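PDB 3S9V: abietadiene synthase, chloroplastic from Abies grandis, which belongs to the terpene synthases, largely helical plant enzymes that pair a terpene synthase N-terminal domain with a metal-binding domain. Local coordinates for residues A[30-35]-A[467-472]. Numbering follows the deposited sequence.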
loop_
_atom_site.group_PDB
_atom_site.type_symbol
_atom_site.label_atom_id
_atom_site.label_comp_id
_atom_site.label_asym_id
_atom_site.label_seq_id
_atom_site.Cartn_x
_atom_site.Cartn_y
_atom_site.Cartn_z
ATOM N N GLU A 30 -27.626 0.111 0.384
ATOM C CA GLU A 30 -27.249 1.346 1.057
ATOM C C GLU A 30 -27.295 1.147 2.570
ATOM O O GLU A 30 -26.445 1.661 3.301
ATOM C CB GLU A 30 -28.184 2.486 0.659
ATOM C CG GLU A 30 -27.758 3.835 1.213
ATOM C CD GLU A 30 -26.425 4.312 0.646
ATOM O OE1 GLU A 30 -25.840 5.256 1.219
ATOM O OE2 GLU A 30 -25.967 3.751 -0.374
ATOM N N LYS A 31 -28.291 0.398 3.034
ATOM C CA LYS A 31 -28.422 0.126 4.458
ATOM C C LYS A 31 -27.309 -0.829 4.869
ATOM O O LYS A 31 -26.733 -0.700 5.947
ATOM C CB LYS A 31 -29.779 -0.507 4.768
ATOM C CG LYS A 31 -29.950 -0.912 6.226
ATOM C CD LYS A 31 -31.188 -1.772 6.411
ATOM C CE LYS A 31 -31.304 -2.286 7.838
ATOM N NZ LYS A 31 -32.480 -3.186 8.009
ATOM N N ARG A 32 -27.016 -1.789 3.999
ATOM C CA ARG A 32 -25.969 -2.760 4.267
ATOM C C ARG A 32 -24.632 -2.026 4.417
ATOM O O ARG A 32 -23.829 -2.356 5.293
ATOM C CB ARG A 32 -25.900 -3.785 3.127
ATOM C CG ARG A 32 -24.831 -4.866 3.298
ATOM C CD ARG A 32 -24.934 -5.587 4.653
ATOM N NE ARG A 32 -24.078 -6.774 4.700
ATOM C CZ ARG A 32 -23.710 -7.401 5.816
ATOM N NH1 ARG A 32 -24.120 -6.961 6.998
ATOM N NH2 ARG A 32 -22.923 -8.471 5.750
ATOM N N ILE A 33 -24.411 -1.029 3.560
ATOM C CA ILE A 33 -23.194 -0.224 3.586
ATOM C C ILE A 33 -23.093 0.496 4.929
ATOM O O ILE A 33 -22.026 0.554 5.541
ATOM C CB ILE A 33 -23.200 0.821 2.431
ATOM C CG1 ILE A 33 -22.963 0.113 1.094
ATOM C CG2 ILE A 33 -22.145 1.905 2.674
ATOM C CD1 ILE A 33 -23.055 1.020 -0.110
ATOM N N GLU A 34 -24.213 1.038 5.389
ATOM C CA GLU A 34 -24.235 1.741 6.662
ATOM C C GLU A 34 -23.922 0.751 7.791
ATOM O O GLU A 34 -23.152 1.051 8.708
ATOM C CB GLU A 34 -25.612 2.382 6.869
ATOM C CG GLU A 34 -25.744 3.231 8.134
ATOM C CD GLU A 34 -26.933 4.195 8.080
ATOM O OE1 GLU A 34 -28.070 3.739 7.823
ATOM O OE2 GLU A 34 -26.721 5.412 8.298
ATOM N N THR A 35 -24.513 -0.435 7.705
ATOM C CA THR A 35 -24.310 -1.471 8.706
ATOM C C THR A 35 -22.837 -1.854 8.783
ATOM O O THR A 35 -22.241 -1.855 9.859
ATOM C CB THR A 35 -25.144 -2.728 8.370
ATOM O OG1 THR A 35 -26.530 -2.377 8.330
ATOM C CG2 THR A 35 -24.936 -3.812 9.416
ATOM N N ALA A 467 -16.030 -2.913 0.443
ATOM C CA ALA A 467 -15.220 -2.409 -0.664
ATOM C C ALA A 467 -15.918 -2.598 -2.016
ATOM O O ALA A 467 -15.829 -1.741 -2.900
ATOM C CB ALA A 467 -13.866 -3.112 -0.682
ATOM N N LYS A 468 -16.599 -3.728 -2.181
ATOM C CA LYS A 468 -17.293 -4.002 -3.429
ATOM C C LYS A 468 -18.561 -3.157 -3.553
ATOM O O LYS A 468 -18.798 -2.519 -4.584
ATOM C CB LYS A 468 -17.624 -5.495 -3.532
ATOM C CG LYS A 468 -16.396 -6.385 -3.670
ATOM C CD LYS A 468 -16.776 -7.849 -3.865
ATOM C CE LYS A 468 -15.547 -8.701 -4.138
ATOM N NZ LYS A 468 -15.886 -10.149 -4.234
ATOM N N LEU A 469 -19.366 -3.142 -2.498
ATOM C CA LEU A 469 -20.595 -2.360 -2.510
ATOM C C LEU A 469 -20.299 -0.876 -2.722
ATOM O O LEU A 469 -20.995 -0.193 -3.473
ATOM C CB LEU A 469 -21.357 -2.546 -1.190
ATOM C CG LEU A 469 -22.087 -3.878 -0.975
ATOM C CD1 LEU A 469 -22.569 -3.993 0.463
ATOM C CD2 LEU A 469 -23.264 -3.970 -1.937
ATOM N N ASP A 470 -19.258 -0.379 -2.065
ATOM C CA ASP A 470 -18.909 1.032 -2.166
ATOM C C ASP A 470 -18.333 1.368 -3.534
ATOM O O ASP A 470 -18.642 2.422 -4.098
ATOM C CB ASP A 470 -17.914 1.417 -1.061
ATOM C CG ASP A 470 -17.756 2.933 -0.907
ATOM O OD1 ASP A 470 -18.781 3.633 -0.743
ATOM O OD2 ASP A 470 -16.605 3.425 -0.939
ATOM N N PHE A 471 -17.507 0.471 -4.069
ATOM C CA PHE A 471 -16.903 0.699 -5.374
ATOM C C PHE A 471 -17.945 0.761 -6.481
ATOM O O PHE A 471 -17.861 1.614 -7.370
ATOM C CB PHE A 471 -15.884 -0.390 -5.693
ATOM C CG PHE A 471 -15.147 -0.170 -6.982
ATOM C CD1 PHE A 471 -15.712 -0.546 -8.196
ATOM C CD2 PHE A 471 -13.884 0.423 -6.983
ATOM C CE1 PHE A 471 -15.030 -0.338 -9.393
ATOM C CE2 PHE A 471 -13.190 0.638 -8.174
ATOM C CZ PHE A 471 -13.766 0.255 -9.383
ATOM N N ASN A 472 -18.926 -0.136 -6.436
ATOM C CA ASN A 472 -19.973 -0.143 -7.456
ATOM C C ASN A 472 -20.927 1.036 -7.281
ATOM O O ASN A 472 -21.394 1.609 -8.262
ATOM C CB ASN A 472 -20.754 -1.463 -7.428
ATOM C CG ASN A 472 -19.905 -2.644 -7.865
ATOM O OD1 ASN A 472 -19.023 -2.506 -8.717
ATOM N ND2 ASN A 472 -20.175 -3.813 -7.297
#
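Leu-469 meets Ile-33 and Arg-32 with different parts of its side chain, and the distances separate the two roles. Its CB lies 3.9 Å from Ile-33 CG1 and 4.1 Å from Ile-33 CD1, the two side chains running alongside each other, roughly antiparallel. Its CD1 reaches further, to 3.7 Å from Arg-32 CG, where the leucine lies roughly perpendicular to the arginine chain. Ile-33 CD1 also comes up to the backbone between Leu-469 and Asp-470, 4.1 Å from Leu-469 O and 4.5 Å from Asp-470 N, a loose van der Waals approach.

Arg-32 has CG anti to the backbone N (chi1 -180°), which sets CG against the leucine methyl; its chain bends at chi2 (53°), and NE forms a salt bridge with Glu-465, one turn before Leu-469. Asp-470 directs OD2 to Arg-287 in another salt bridge, joining helix 461-491 to the loop between helices 269-282 and 290-301.

The two segments bury 161 Å² between them, both sides summed; their axes approach to 10.1 Å, with N-to-C directions 131° apart. Leu-469 packs knobs-into-holes among Asp-29, Arg-32, Ile-33 and Leu-36, and Ile-33 answers among Leu-466, Leu-469, Lys-473 and, as a long contact, Asp-470. Helix 29-46, near the N-terminus, thus packs on the long helix 461-491, whose Ala-467 and Phe-471 pack against helix 430-440.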